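Aminotransferase, class IV (Brucella abortus, PDB 4TVI) probably catalyses the reversible, pyridoxal-phosphate-dependent transfer of the amino group of leucine, isoleucine and valine to 2-oxoglutarate. Local coordinates at residues 168-172 and 173-177; 248-252 and 253-257. All coordinates share one frame; numbering follows the deposited sequence.

Contact 1: residues 168-172 and 173-177; sequences RRPYL and EVMPV
Y171 lays one face of its ring under the CG2 methyl of V174, a CH-pi contact with the carbon 3.9 Å from the centroid of the Y171 ring and only 8° off its normal. With CG lodged between the backbone N and the carbonyl carbon (chi1 49°), the ring stands over the residues that follow, and V174 CG1 sits near the phenol end. There a water in the ring plane lies 2.8 Å from Y171 OH and donates to E173 OE1. On the V174 side of the ring the backbone folds round one carbonyl. Y171 O accepts from V174 N at 2.9 Å, closing a type I beta turn, and from M175 N at 3.1 Å, which extends it; the donors arrive from opposite faces of the carbonyl plane. V177 closes the inverse gamma turn centred on P176, its N bonded to M175 O. Its CG1 meets P170 CG at 4.0 Å, while its CG2 packs at L172 N, 3.4 Å away. The loop leads on to K180, which carries the pyridoxal phosphate. A doubly held carbonyl and a ring with a methyl over one face imply that much of the turn's shape is fixed within the loop, with R190 of the second subunit adding a bond to L172 O.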
# COMPACT_ATOMS: atom_id res chain seq x y z
N ARG A 168 12.18 8.95 -2.56
CA ARG A 168 12.77 8.06 -3.55
C ARG A 168 11.91 6.82 -3.75
O ARG A 168 11.04 6.50 -2.93
CB ARG A 168 14.19 7.65 -3.15
CG ARG A 168 15.09 8.80 -2.75
CD ARG A 168 16.53 8.32 -2.50
NE ARG A 168 17.38 9.44 -2.08
CZ ARG A 168 18.52 9.31 -1.40
NH1 ARG A 168 18.97 8.11 -1.05
NH2 ARG A 168 19.21 10.39 -1.05
N ARG A 169 12.17 6.13 -4.86
CA ARG A 169 11.60 4.82 -5.12
C ARG A 169 12.02 3.83 -4.05
O ARG A 169 13.16 3.84 -3.59
CB ARG A 169 12.06 4.30 -6.49
CG ARG A 169 11.70 5.18 -7.68
CD ARG A 169 10.20 5.27 -7.90
NE ARG A 169 9.60 3.94 -7.99
CZ ARG A 169 8.35 3.67 -7.64
NH1 ARG A 169 7.56 4.63 -7.18
NH2 ARG A 169 7.88 2.44 -7.75
N PRO A 170 11.09 2.96 -3.63
CA PRO A 170 11.49 1.82 -2.81
C PRO A 170 12.17 0.76 -3.66
O PRO A 170 12.38 0.96 -4.86
CB PRO A 170 10.16 1.31 -2.23
CG PRO A 170 9.07 1.96 -3.04
CD PRO A 170 9.68 2.89 -4.04
N TYR A 171 12.52 -0.37 -3.05
CA TYR A 171 13.13 -1.48 -3.76
C TYR A 171 12.59 -2.77 -3.17
O TYR A 171 12.00 -2.76 -2.10
CB TYR A 171 14.66 -1.42 -3.67
CG TYR A 171 15.19 -1.20 -2.26
CD1 TYR A 171 15.21 0.07 -1.70
CD2 TYR A 171 15.66 -2.26 -1.50
CE1 TYR A 171 15.68 0.28 -0.41
CE2 TYR A 171 16.13 -2.06 -0.21
CZ TYR A 171 16.14 -0.79 0.32
OH TYR A 171 16.61 -0.58 1.60
N LEU A 172 12.83 -3.88 -3.87
CA LEU A 172 12.15 -5.15 -3.59
C LEU A 172 12.24 -5.63 -2.15
O LEU A 172 11.31 -6.26 -1.64
CB LEU A 172 12.69 -6.24 -4.52
CG LEU A 172 11.92 -7.56 -4.52
CD1 LEU A 172 10.47 -7.34 -4.93
CD2 LEU A 172 12.59 -8.57 -5.44
N GLU A 173 13.35 -5.35 -1.49
CA GLU A 173 13.57 -5.81 -0.13
C GLU A 173 12.61 -5.18 0.89
O GLU A 173 12.36 -5.75 1.95
CB GLU A 173 15.02 -5.54 0.26
CG GLU A 173 15.53 -6.41 1.38
CD GLU A 173 17.05 -6.45 1.40
OE1 GLU A 173 17.68 -5.40 1.64
OE2 GLU A 173 17.61 -7.54 1.15
N VAL A 174 12.09 -4.00 0.57
CA VAL A 174 11.24 -3.27 1.50
C VAL A 174 9.80 -3.06 1.01
O VAL A 174 8.93 -2.74 1.80
CB VAL A 174 11.85 -1.89 1.86
CG1 VAL A 174 13.14 -2.07 2.66
CG2 VAL A 174 12.09 -1.06 0.61
N MET A 175 9.57 -3.24 -0.29
CA MET A 175 8.20 -3.19 -0.84
C MET A 175 8.07 -4.16 -2.02
O MET A 175 9.06 -4.44 -2.69
CB MET A 175 7.82 -1.77 -1.29
CG MET A 175 7.49 -0.79 -0.16
SD MET A 175 6.03 -1.23 0.80
CE MET A 175 4.72 -0.97 -0.39
N PRO A 176 6.86 -4.69 -2.26
CA PRO A 176 6.64 -5.51 -3.46
C PRO A 176 6.63 -4.67 -4.74
O PRO A 176 5.57 -4.51 -5.35
CB PRO A 176 5.27 -6.15 -3.21
CG PRO A 176 4.58 -5.19 -2.29
CD PRO A 176 5.66 -4.64 -1.40
N VAL A 177 7.79 -4.15 -5.13
CA VAL A 177 7.87 -3.24 -6.27
C VAL A 177 7.80 -3.96 -7.61
O VAL A 177 7.70 -3.32 -8.66
CB VAL A 177 9.15 -2.39 -6.21
CG1 VAL A 177 9.12 -1.46 -5.02
CG2 VAL A 177 10.38 -3.28 -6.15
O HOH W 1 17.72 -2.95 2.68

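Contact 2: residues 248-252 and 253-257; sequences KLLRE and AGVSV
R251 reaches past the end of its helix to the carbonyl of V257, donating from NH2 to V257 O at 2.8 Å in a fairly straight bond (165°). The oxygen lies in the guanidinium plane, whereas the donor stands above the carbonyl plane; NE adds a weak bond to V257 O. An extended chain from CG to NE carries the group there, with R251 CG running past V257 CG2 at 3.9 Å. On the buried side, L250 CB meets the same methyl, V257 CG2, at 3.7 Å, and L250 CD2 touches V255 CG2. A Schellman motif brings these residues together. G254 N donates to R251 O at 3.0 Å, the residue being at positive phi (93°), and V255 N bonds to L250 O at 2.9 Å, ending helix 241-252 and reversing the chain. One water donates to both R251 O and V255 O; another accepts from V257 N. Further back on the helix surface, K248 NZ forms a salt bridge with E252 OE2, 3.0 Å away. Around this turn, L250 and A253 lean on L305 of helix 297-310 and V255 on R301, while V255 and V257 pack on V228 of strand 227-231, the parallel neighbour of strand 257-260.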
# COMPACT_ATOMS: atom_id res chain seq x y z
N LYS A 248 10.53 -0.14 -29.02
CA LYS A 248 10.51 -1.04 -30.16
C LYS A 248 10.23 -0.29 -31.46
O LYS A 248 10.92 -0.49 -32.46
CB LYS A 248 9.46 -2.14 -29.94
CG LYS A 248 9.34 -3.17 -31.06
CD LYS A 248 8.36 -4.27 -30.68
CE LYS A 248 7.91 -5.07 -31.90
NZ LYS A 248 9.03 -5.76 -32.59
N LEU A 249 9.24 0.60 -31.43
CA LEU A 249 8.87 1.35 -32.62
C LEU A 249 9.93 2.37 -33.02
O LEU A 249 10.22 2.54 -34.21
CB LEU A 249 7.53 2.05 -32.41
CG LEU A 249 6.33 1.11 -32.34
CD1 LEU A 249 5.07 1.85 -31.94
CD2 LEU A 249 6.14 0.40 -33.68
N LEU A 250 10.52 3.04 -32.03
CA LEU A 250 11.58 4.01 -32.31
C LEU A 250 12.78 3.33 -32.96
O LEU A 250 13.31 3.83 -33.96
CB LEU A 250 12.01 4.72 -31.03
CG LEU A 250 11.11 5.87 -30.59
CD1 LEU A 250 11.46 6.31 -29.18
CD2 LEU A 250 11.27 7.02 -31.58
N ARG A 251 13.21 2.20 -32.41
CA ARG A 251 14.36 1.51 -32.97
C ARG A 251 14.05 1.02 -34.38
O ARG A 251 14.92 1.06 -35.25
CB ARG A 251 14.78 0.34 -32.07
CG ARG A 251 15.42 0.79 -30.76
CD ARG A 251 15.99 -0.38 -29.98
NE ARG A 251 16.69 0.07 -28.77
CZ ARG A 251 16.71 -0.62 -27.63
NH1 ARG A 251 16.06 -1.77 -27.55
NH2 ARG A 251 17.35 -0.14 -26.58
N GLU A 252 12.82 0.58 -34.61
CA GLU A 252 12.41 0.12 -35.94
C GLU A 252 12.38 1.26 -36.96
O GLU A 252 12.51 1.02 -38.15
CB GLU A 252 11.04 -0.55 -35.89
CG GLU A 252 11.06 -1.92 -35.23
CD GLU A 252 9.69 -2.57 -35.19
OE1 GLU A 252 8.72 -1.97 -35.70
OE2 GLU A 252 9.60 -3.69 -34.64
N ALA A 253 12.20 2.48 -36.48
CA ALA A 253 12.20 3.64 -37.37
C ALA A 253 13.61 4.18 -37.59
O ALA A 253 13.80 5.16 -38.31
CB ALA A 253 11.29 4.72 -36.82
N GLY A 254 14.60 3.51 -37.00
CA GLY A 254 16.00 3.89 -37.18
C GLY A 254 16.53 4.83 -36.10
O GLY A 254 17.64 5.35 -36.21
N VAL A 255 15.74 5.04 -35.05
CA VAL A 255 16.16 5.90 -33.96
C VAL A 255 16.94 5.10 -32.92
O VAL A 255 16.51 4.02 -32.52
CB VAL A 255 14.96 6.58 -33.27
CG1 VAL A 255 15.43 7.47 -32.11
CG2 VAL A 255 14.15 7.38 -34.27
N SER A 256 18.09 5.62 -32.50
CA SER A 256 18.85 4.98 -31.42
C SER A 256 18.20 5.21 -30.06
O SER A 256 17.98 6.35 -29.65
CB SER A 256 20.29 5.48 -31.40
OG SER A 256 20.97 5.09 -32.57
N VAL A 257 17.91 4.12 -29.35
CA VAL A 257 17.34 4.21 -28.02
C VAL A 257 18.26 3.50 -27.02
O VAL A 257 18.54 2.32 -27.17
CB VAL A 257 15.94 3.59 -27.95
CG1 VAL A 257 15.35 3.79 -26.57
CG2 VAL A 257 15.03 4.21 -29.01
O HOH W 2 18.91 1.76 -30.24
O HOH W 3 17.51 1.81 -34.63

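Overall arrangement
Contacts 1 and 2 lie in series along the chain but far apart in space, their centres 31 Å from each other and their nearest atoms about 19 Å. Contact 1 is the more buried: its loop, between strand 160-164 and helix 185-198, lies at the dimer interface. Contact 2 is partly buried and touched by no other chain of the assembly; it turns helix 241-252 into strand 257-260, with apolar groups inward and charged ones outward. Both bend the chain with backbone bonds, yet 168-177 adds an aromatic face and proline packing, whereas 248-257 relies on glycine and an arginine reaching a strand carbonyl. No secondary-structure element is common to both.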